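Local coordinates for protein AxyAgu115A (Amphibacillus xylanus NBRC 15112, PDB 6NPS) that probably removes glucuronic acid side groups from arabinoglucuronoxylan, acting as an alpha-glucuronidase of glycoside hydrolase family 115, at residues F852-A857 and I921-G926; V859-F864 and V945-G950; T16-L21 and M59-A64. The protein carries 3 engineered substitutions. All coordinates share one frame; numbering follows the deposited sequence.

Contact 1: residues F852-A857 and I921-G926; sequences FVTQEA and ITCEQG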
loop_
_atom_site.group_PDB
_atom_site.type_symbol
_atom_site.label_atom_id
_atom_site.label_comp_id
_atom_site.label_asym_id
_atom_site.label_seq_id
_atom_site.Cartn_x
_atom_site.Cartn_y
_atom_site.Cartn_z
ATOM N N PHE A 852 -1.584 33.965 -21.876
ATOM C CA PHE A 852 -0.713 33.427 -20.836
ATOM C C PHE A 852 0.743 33.736 -21.160
ATOM O O PHE A 852 1.113 33.904 -22.332
ATOM C CB PHE A 852 -0.924 31.903 -20.634
ATOM C CG PHE A 852 -0.502 31.055 -21.803
ATOM C CD1 PHE A 852 0.737 30.426 -21.811
ATOM C CD2 PHE A 852 -1.350 30.870 -22.892
ATOM C CE1 PHE A 852 1.127 29.627 -22.897
ATOM C CE2 PHE A 852 -0.970 30.087 -23.973
ATOM C CZ PHE A 852 0.271 29.465 -23.980
ATOM N N VAL A 853 1.564 33.812 -20.108
ATOM C CA VAL A 853 2.954 34.295 -20.185
ATOM C C VAL A 853 3.879 33.164 -19.740
ATOM O O VAL A 853 3.786 32.686 -18.603
ATOM C CB VAL A 853 3.187 35.535 -19.305
ATOM C CG1 VAL A 853 4.705 35.903 -19.228
ATOM C CG2 VAL A 853 2.367 36.746 -19.828
ATOM N N THR A 854 4.756 32.731 -20.626
ATOM C CA THR A 854 5.698 31.689 -20.267
ATOM C C THR A 854 7.011 32.319 -19.818
ATOM O O THR A 854 7.327 33.460 -20.161
ATOM C CB THR A 854 5.963 30.770 -21.452
ATOM O OG1 THR A 854 6.588 31.537 -22.497
ATOM C CG2 THR A 854 4.667 30.177 -21.955
ATOM N N GLN A 855 7.788 31.545 -19.055
ATOM C CA GLN A 855 9.147 31.965 -18.705
ATOM C C GLN A 855 10.183 31.608 -19.771
ATOM O O GLN A 855 11.209 32.290 -19.877
ATOM C CB GLN A 855 9.553 31.346 -17.369
ATOM C CG GLN A 855 8.576 31.663 -16.277
ATOM C CD GLN A 855 8.939 31.024 -14.969
ATOM O OE1 GLN A 855 8.559 29.881 -14.687
ATOM N NE2 GLN A 855 9.673 31.762 -14.144
ATOM N N GLU A 856 9.948 30.558 -20.559
ATOM C CA GLU A 856 10.885 30.121 -21.581
ATOM C C GLU A 856 10.119 29.661 -22.814
ATOM O O GLU A 856 9.037 29.086 -22.703
ATOM C CB GLU A 856 11.785 28.985 -21.065
ATOM C CG GLU A 856 13.151 29.441 -20.559
ATOM C CD GLU A 856 14.193 29.603 -21.672
ATOM O OE1 GLU A 856 15.227 28.899 -21.628
ATOM O OE2 GLU A 856 13.995 30.440 -22.582
ATOM N N ALA A 857 10.665 29.946 -23.991
ATOM C CA ALA A 857 10.131 29.355 -25.205
ATOM C C ALA A 857 10.362 27.846 -25.162
ATOM O O ALA A 857 11.239 27.355 -24.450
ATOM C CB ALA A 857 10.789 29.987 -26.441
ATOM N N ILE A 921 2.319 21.784 -27.651
ATOM C CA ILE A 921 2.265 23.053 -28.371
ATOM C C ILE A 921 3.618 23.737 -28.222
ATOM O O ILE A 921 4.387 23.450 -27.305
ATOM C CB ILE A 921 1.122 23.967 -27.853
ATOM C CG1 ILE A 921 1.339 24.309 -26.367
ATOM C CG2 ILE A 921 -0.270 23.280 -28.060
ATOM C CD1 ILE A 921 0.435 25.427 -25.790
ATOM N N THR A 922 3.935 24.629 -29.151
ATOM C CA THR A 922 5.151 25.425 -29.035
ATOM C C THR A 922 4.765 26.845 -28.655
ATOM O O THR A 922 3.915 27.456 -29.306
ATOM C CB THR A 922 5.969 25.390 -30.330
ATOM O OG1 THR A 922 6.095 24.027 -30.776
ATOM C CG2 THR A 922 7.385 26.005 -30.121
ATOM N N CYS A 923 5.352 27.349 -27.576
ATOM C CA CYS A 923 5.094 28.710 -27.134
ATOM C C CYS A 923 6.331 29.574 -27.297
ATOM O O CYS A 923 7.469 29.090 -27.233
ATOM C CB CYS A 923 4.639 28.769 -25.669
ATOM S SG CYS A 923 3.328 27.636 -25.234
ATOM N N GLU A 924 6.075 30.866 -27.472
ATOM C CA GLU A 924 7.083 31.907 -27.419
ATOM C C GLU A 924 7.454 32.210 -25.969
ATOM O O GLU A 924 6.755 31.833 -25.024
ATOM C CB GLU A 924 6.566 33.168 -28.099
ATOM C CG GLU A 924 6.834 33.205 -29.586
ATOM C CD GLU A 924 5.743 33.922 -30.369
ATOM O OE1 GLU A 924 5.514 35.127 -30.105
ATOM O OE2 GLU A 924 5.126 33.285 -31.255
ATOM N N GLN A 925 8.579 32.892 -25.793
ATOM C CA GLN A 925 8.903 33.473 -24.499
ATOM C C GLN A 925 7.990 34.661 -24.243
ATOM O O GLN A 925 7.765 35.481 -25.137
ATOM C CB GLN A 925 10.358 33.922 -24.482
ATOM C CG GLN A 925 10.971 34.079 -23.122
ATOM C CD GLN A 925 12.375 34.640 -23.231
ATOM O OE1 GLN A 925 13.343 34.005 -22.815
ATOM N NE2 GLN A 925 12.493 35.832 -23.812
ATOM N N GLY A 926 7.454 34.764 -23.029
ATOM C CA GLY A 926 6.591 35.903 -22.754
ATOM C C GLY A 926 5.135 35.666 -23.111
ATOM O O GLY A 926 4.625 34.570 -22.891
#
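A turn meets a turn at one end of the C-terminal domain, which belongs to the galactose-binding-domain clan. The short strand segments 852-854 and 921-923 themselves lie 9.9 Å apart at 78° and do not pair; the backbones join just beyond, where Gly-926 comes alongside Thr-854 in an antiparallel hydrogen-bonded pair. Thr-854 N reaches Gly-926 O at 2.9 Å, and Gly-926 N returns a longer bond of 3.2 Å to Thr-854 O, each N-H standing above the plane of the carbonyl that accepts it. Val-853 CA adds a C-H...O contact to the same Gly-926 O. With phi 88° and psi -141°, a side chain on Gly-926 would collide with the carbonyl O of Gln-925, a backbone shape that only glycine takes up easily. The side chain of Thr-854 adds a third bond: OG1, in the crowded position between backbone N and carbonyl carbon, donates to Glu-924 O at 2.5 Å, within the carbonyl plane. Its CG2, anti to the carbonyl carbon, lies 4.0 Å from CB of Cys-923. Deeper in, Cys-923 SG meets the ring of Phe-852 at its edge, 3.8 Å from CZ, a sulfur-aromatic contact. On the outer side Ala-857 CB rests 3.5 Å from Cys-923 O. Both segments turn here from one strand to the next: Cys-923 and Ile-921 bond through their backbones to Gly-858 and Tyr-860 of strand 858-866, Phe-852 bonds likewise to Asn-928 of strand 926-934, and Tyr-860 packs against both Thr-854 and Cys-923.

Contact 2: residues V859-F864 and V945-G950; sequences VYELEF and VIYPDG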
loop_
_atom_site.group_PDB
_atom_site.type_symbol
_atom_site.label_atom_id
_atom_site.label_comp_id
_atom_site.label_asym_id
_atom_site.label_seq_id
_atom_site.Cartn_x
_atom_site.Cartn_y
_atom_site.Cartn_z
ATOM N N VAL A 859 8.572 23.612 -26.032
ATOM C CA VAL A 859 7.427 22.731 -26.157
ATOM C C VAL A 859 6.752 22.618 -24.804
ATOM O O VAL A 859 7.404 22.331 -23.780
ATOM C CB VAL A 859 7.841 21.349 -26.678
ATOM C CG1 VAL A 859 6.586 20.506 -26.957
ATOM C CG2 VAL A 859 8.683 21.517 -27.948
ATOM N N TYR A 860 5.448 22.862 -24.799
ATOM C CA TYR A 860 4.625 22.755 -23.609
ATOM C C TYR A 860 3.595 21.666 -23.814
ATOM O O TYR A 860 3.178 21.377 -24.947
ATOM C CB TYR A 860 3.940 24.109 -23.281
ATOM C CG TYR A 860 4.938 25.071 -22.658
ATOM C CD1 TYR A 860 5.895 25.698 -23.443
ATOM C CD2 TYR A 860 4.958 25.308 -21.275
ATOM C CE1 TYR A 860 6.841 26.567 -22.878
ATOM C CE2 TYR A 860 5.898 26.176 -20.702
ATOM C CZ TYR A 860 6.833 26.799 -21.513
ATOM O OH TYR A 860 7.780 27.648 -20.976
ATOM N N GLU A 861 3.185 21.063 -22.704
ATOM C CA GLU A 861 2.018 20.197 -22.695
ATOM C C GLU A 861 0.789 21.040 -22.393
ATOM O O GLU A 861 0.794 21.848 -21.463
ATOM C CB GLU A 861 2.153 19.071 -21.670
ATOM C CG GLU A 861 3.225 18.055 -22.025
ATOM C CD GLU A 861 2.737 16.937 -22.947
ATOM O OE1 GLU A 861 1.728 17.129 -23.664
ATOM O OE2 GLU A 861 3.374 15.859 -22.961
ATOM N N LEU A 862 -0.249 20.856 -23.200
ATOM C CA LEU A 862 -1.534 21.512 -23.032
ATOM C C LEU A 862 -2.539 20.413 -22.720
ATOM O O LEU A 862 -2.795 19.545 -23.552
ATOM C CB LEU A 862 -1.906 22.295 -24.293
ATOM C CG LEU A 862 -3.298 22.900 -24.403
ATOM C CD1 LEU A 862 -3.413 24.103 -23.507
ATOM C CD2 LEU A 862 -3.567 23.310 -25.860
ATOM N N GLU A 863 -3.075 20.436 -21.511
ATOM C CA GLU A 863 -3.958 19.400 -21.026
ATOM C C GLU A 863 -5.343 19.989 -20.792
ATOM O O GLU A 863 -5.481 21.022 -20.130
ATOM C CB GLU A 863 -3.400 18.800 -19.741
ATOM C CG GLU A 863 -4.309 17.760 -19.091
ATOM C CD GLU A 863 -3.665 17.096 -17.879
ATOM O OE1 GLU A 863 -2.917 17.781 -17.137
ATOM O OE2 GLU A 863 -3.889 15.880 -17.683
ATOM N N PHE A 864 -6.351 19.348 -21.352
ATOM C CA PHE A 864 -7.732 19.741 -21.137
ATOM C C PHE A 864 -8.354 18.813 -20.111
ATOM O O PHE A 864 -8.157 17.594 -20.157
ATOM C CB PHE A 864 -8.546 19.648 -22.427
ATOM C CG PHE A 864 -8.183 20.639 -23.456
ATOM C CD1 PHE A 864 -7.441 21.767 -23.145
ATOM C CD2 PHE A 864 -8.623 20.464 -24.769
ATOM C CE1 PHE A 864 -7.110 22.686 -24.127
ATOM C CE2 PHE A 864 -8.308 21.391 -25.757
ATOM C CZ PHE A 864 -7.545 22.495 -25.436
ATOM N N VAL A 945 -4.589 23.049 -18.267
ATOM C CA VAL A 945 -3.317 23.078 -17.553
ATOM C C VAL A 945 -2.194 23.093 -18.579
ATOM O O VAL A 945 -2.236 22.324 -19.543
ATOM C CB VAL A 945 -3.190 21.870 -16.610
ATOM C CG1 VAL A 945 -1.850 21.918 -15.896
ATOM C CG2 VAL A 945 -4.361 21.867 -15.616
ATOM N N ILE A 946 -1.188 23.960 -18.372
ATOM C CA ILE A 946 -0.062 24.103 -19.288
ATOM C C ILE A 946 1.236 23.989 -18.488
ATOM O O ILE A 946 1.393 24.648 -17.453
ATOM C CB ILE A 946 -0.119 25.454 -20.047
ATOM C CG1 ILE A 946 -1.472 25.633 -20.784
ATOM C CG2 ILE A 946 1.067 25.598 -21.010
ATOM C CD1 ILE A 946 -1.735 27.118 -21.284
ATOM N N TYR A 947 2.174 23.184 -18.975
ATOM C CA TYR A 947 3.405 22.949 -18.233
ATOM C C TYR A 947 4.467 22.500 -19.217
ATOM O O TYR A 947 4.138 22.027 -20.306
ATOM C CB TYR A 947 3.215 21.908 -17.116
ATOM C CG TYR A 947 2.578 20.603 -17.535
ATOM C CD1 TYR A 947 1.197 20.452 -17.533
ATOM C CD2 TYR A 947 3.355 19.515 -17.927
ATOM C CE1 TYR A 947 0.600 19.249 -17.900
ATOM C CE2 TYR A 947 2.760 18.307 -18.306
ATOM C CZ TYR A 947 1.390 18.185 -18.277
ATOM O OH TYR A 947 0.789 17.008 -18.652
ATOM N N PRO A 948 5.747 22.701 -18.902
ATOM C CA PRO A 948 6.781 22.407 -19.904
ATOM C C PRO A 948 6.839 20.913 -20.205
ATOM O O PRO A 948 6.476 20.065 -19.380
ATOM C CB PRO A 948 8.084 22.930 -19.268
ATOM C CG PRO A 948 7.728 23.489 -17.906
ATOM C CD PRO A 948 6.234 23.505 -17.760
ATOM N N ASP A 949 7.240 20.599 -21.434
ATOM C CA ASP A 949 7.394 19.216 -21.864
ATOM C C ASP A 949 8.237 18.423 -20.871
ATOM O O ASP A 949 9.354 18.822 -20.523
ATOM C CB ASP A 949 8.054 19.181 -23.247
ATOM C CG ASP A 949 7.897 17.840 -23.937
ATOM O OD1 ASP A 949 8.552 17.625 -24.986
ATOM O OD2 ASP A 949 7.113 17.011 -23.433
ATOM N N GLY A 950 7.709 17.288 -20.423
ATOM C CA GLY A 950 8.467 16.406 -19.559
ATOM C C GLY A 950 8.350 16.661 -18.071
ATOM O O GLY A 950 8.863 15.857 -17.280
HETATM O O HOH W 1 5.435 15.989 -21.256
#
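Four backbone hydrogen bonds tie Glu-861 to Tyr-947 and Glu-863 to Val-945, with strand segments 859-864 and 945-948 running antiparallel at 156°. The shortest, Glu-861 N to Tyr-947 O at 2.8 Å, lies nearly along the C=O axis. A fifth bond, Asp-949 N to Val-859 O at 2.9 Å, carries the pairing past Pro-948, which has no N-H to give. On the face of Glu-861, Glu-863, Val-945 and Tyr-947, the tyrosine holds its ring in the crowded position between backbone N and carbonyl carbon (chi1 51°), which swings it across to its neighbour. There Glu-861 CB sits over one ring face, 3.8 Å from the centroid and offset toward the rim, as a CH-pi contact, while the extended chain of Glu-863 brings OE1 to the ring edge, 3.9 Å from CE1. On the face of Leu-862 and Ile-946 the two side chains lie side by side, Leu-862 CD1 3.7 Å from Ile-946 CG1. Ile-946 CG2, anti to the backbone N, meets CD2 of Tyr-860 at 3.9 Å. The bend of Glu-861 at chi2 (-86°) brings OE2 toward Asp-949 OD2, two like charges 3.9 Å apart. One water bridges them by donating to both carboxylates, and accepts from Gly-950 N at 2.7 Å. Further out, Lys-920 forms a salt bridge with Glu-861 OE2 and a long, weak ion pair with Asp-949 OD2, so their mutual repulsion is probably offset. The hydroxyl of Tyr-860 bonds to Glu-856 O, and a glycerol, probably from the crystallisation liquor, lies near Tyr-947. With strand 915-923 bonded along the other edge of 858-866, this is consistent with the antiparallel pairing within a beta-sandwich, as in galactose-binding-like domains.

Contact 3: residues T16-L21 and M59-A64; sequences TKSGAL and MLSRHA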
loop_
_atom_site.group_PDB
_atom_site.type_symbol
_atom_site.label_atom_id
_atom_site.label_comp_id
_atom_site.label_asym_id
_atom_site.label_seq_id
_atom_site.Cartn_x
_atom_site.Cartn_y
_atom_site.Cartn_z
ATOM N N THR A 16 -72.185 26.505 8.425
ATOM C CA THR A 16 -72.218 27.709 7.602
ATOM C C THR A 16 -72.159 27.450 6.103
ATOM O O THR A 16 -72.343 28.396 5.332
ATOM C CB THR A 16 -71.055 28.660 7.963
ATOM O OG1 THR A 16 -69.815 27.932 7.961
ATOM C CG2 THR A 16 -71.271 29.364 9.325
ATOM N N LYS A 17 -71.874 26.241 5.655
ATOM C CA LYS A 17 -71.750 26.055 4.218
ATOM C C LYS A 17 -73.107 26.186 3.521
ATOM O O LYS A 17 -74.172 25.996 4.119
ATOM C CB LYS A 17 -71.107 24.710 3.896
ATOM C CG LYS A 17 -71.963 23.501 4.161
ATOM C CD LYS A 17 -71.351 22.320 3.431
ATOM C CE LYS A 17 -71.698 20.987 4.071
ATOM N NZ LYS A 17 -70.778 19.924 3.523
ATOM N N SER A 18 -73.052 26.563 2.240
ATOM C CA SER A 18 -74.238 26.700 1.404
ATOM C C SER A 18 -74.497 25.472 0.534
ATOM O O SER A 18 -75.601 25.328 0.005
ATOM C CB SER A 18 -74.114 27.930 0.503
ATOM O OG SER A 18 -73.005 27.831 -0.387
ATOM N N GLY A 19 -73.522 24.589 0.384
ATOM C CA GLY A 19 -73.728 23.395 -0.404
ATOM C C GLY A 19 -72.404 22.712 -0.651
ATOM O O GLY A 19 -71.368 23.103 -0.101
ATOM N N ALA A 20 -72.459 21.686 -1.485
ATOM C CA ALA A 20 -71.272 20.923 -1.790
ATOM C C ALA A 20 -70.349 21.720 -2.701
ATOM O O ALA A 20 -70.792 22.483 -3.562
ATOM C CB ALA A 20 -71.652 19.591 -2.456
ATOM N N LEU A 21 -69.049 21.519 -2.508
ATOM C CA LEU A 21 -68.052 22.265 -3.262
ATOM C C LEU A 21 -67.886 21.733 -4.686
ATOM O O LEU A 21 -67.849 22.512 -5.646
ATOM C CB LEU A 21 -66.714 22.206 -2.532
ATOM C CG LEU A 21 -65.581 22.873 -3.297
ATOM C CD1 LEU A 21 -65.893 24.400 -3.429
ATOM C CD2 LEU A 21 -64.270 22.610 -2.569
ATOM N N MET A 59 -77.629 21.278 -5.086
ATOM C CA MET A 59 -76.914 21.088 -3.825
ATOM C C MET A 59 -75.506 21.694 -3.815
ATOM O O MET A 59 -74.753 21.502 -2.859
ATOM C CB MET A 59 -76.842 19.599 -3.475
ATOM C CG MET A 59 -78.164 18.864 -3.616
ATOM S SD MET A 59 -79.144 18.898 -2.103
ATOM C CE MET A 59 -78.089 17.966 -0.994
ATOM N N LEU A 60 -75.152 22.421 -4.871
ATOM C CA LEU A 60 -73.824 22.998 -4.984
ATOM C C LEU A 60 -73.722 24.241 -4.103
ATOM O O LEU A 60 -74.722 24.877 -3.760
ATOM C CB LEU A 60 -73.529 23.362 -6.436
ATOM C CG LEU A 60 -73.316 22.177 -7.375
ATOM C CD1 LEU A 60 -73.215 22.636 -8.835
ATOM C CD2 LEU A 60 -72.008 21.513 -6.923
ATOM N N SER A 61 -72.494 24.582 -3.763
ATOM C CA SER A 61 -72.243 25.802 -3.019
ATOM C C SER A 61 -72.363 27.011 -3.951
ATOM O O SER A 61 -72.255 26.895 -5.175
ATOM C CB SER A 61 -70.852 25.712 -2.376
ATOM O OG SER A 61 -70.231 26.977 -2.240
ATOM N N ARG A 62 -72.603 28.185 -3.367
ATOM C CA ARG A 62 -72.606 29.404 -4.175
ATOM C C ARG A 62 -71.318 29.574 -4.986
ATOM O O ARG A 62 -71.373 30.099 -6.102
ATOM C CB ARG A 62 -72.849 30.622 -3.286
ATOM C CG ARG A 62 -74.231 30.624 -2.651
ATOM C CD ARG A 62 -74.186 31.196 -1.238
ATOM N NE ARG A 62 -75.191 30.613 -0.346
ATOM C CZ ARG A 62 -76.342 31.182 -0.006
ATOM N NH1 ARG A 62 -76.667 32.375 -0.481
ATOM N NH2 ARG A 62 -77.168 30.554 0.823
ATOM N N HIS A 63 -70.168 29.111 -4.476
ATOM C CA HIS A 63 -68.917 29.028 -5.238
ATOM C C HIS A 63 -68.553 27.555 -5.371
ATOM O O HIS A 63 -68.387 26.858 -4.358
ATOM C CB HIS A 63 -67.763 29.797 -4.568
ATOM C CG HIS A 63 -68.003 31.274 -4.446
ATOM N ND1 HIS A 63 -66.991 32.179 -4.196
ATOM C CD2 HIS A 63 -69.139 32.005 -4.546
ATOM C CE1 HIS A 63 -67.496 33.401 -4.130
ATOM N NE2 HIS A 63 -68.798 33.322 -4.339
ATOM N N ALA A 64 -68.412 27.084 -6.610
ATOM C CA ALA A 64 -68.335 25.657 -6.874
ATOM C C ALA A 64 -67.177 25.375 -7.820
ATOM O O ALA A 64 -66.721 26.255 -8.552
ATOM C CB ALA A 64 -69.669 25.137 -7.464
#
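Ser-18, Leu-21 and Ala-20 of segment 16-21 lose the most surface to 59-64, each in its own way. Ser-18 is the first residue of 16-21 to meet 59-64: its OG, in the crowded position between backbone N and carbonyl carbon (chi1 62°), accepts a nearly straight bond from Arg-62 N at 3.0 Å. The arginine chain, bent at chi2 and chi3, then curls back along the serine, so that Ser-18 CB comes in at the edge of the guanidinium, tightly packed 3.0 Å from NE. An alanine here would remove the hydroxyl that receives the Arg-62 N-H and would probably loosen the corner the chain turns at that residue. Next in line, Gly-19 brings its CA to 3.3 Å from Met-59 O; a side chain on it would run into this oxygen and Leu-60 O, so only glycine lets the backbones come this near. Ala-20 forms a parallel bridge with Leu-60, its N donating to Met-59 O at 2.7 Å within the carbonyl plane, and its own O accepting from Ser-61 N at 2.7 Å from above the plane. The methyl of Ala-20 points off from this bridge and touches Met-59 O at 3.7 Å. Leu-21 closes the row, its CG anti to the backbone N (chi1 176°), which sets CD1 3.6 Å from His-63 O. Its carbonyl O receives a C-H...O contact from Ala-64 CA, and its backbone bonds onward to Val-65. Ser-61 OG bonds forward within its own segment, donating to His-63 O. Strand 53-54 flanks the pair through Thr-54, and strand 109-117 bonds to Arg-62 and Ala-64. Side chains thus contribute one cross-bond and little apolar packing, so the contact rests mainly on backbone hydrogen bonds and on a glycine that permits close approach.

Contacts 1 and 2 are neighbours in one domain, their centres 11 Å apart, and their segments alternate along the chain. Strand 858-866 joins them: Tyr-860 N lies 2.8 Å from Ile-921 O, a probable hydrogen bond. The same residue therefore serves both the turns of contact 1 and the strand pair of contact 2. Contact 3 is remote, on the opposite side of the chain's centre, its centre about 81 Å from that of contact 1 and 77 Å from that of contact 2. None of the six segments supplies a strand to the eight-stranded parallel barrel sheet; a glycerol, probably from the crystallisation liquor, lies about 3 Å from the side chain of Tyr-947 (nearest atoms).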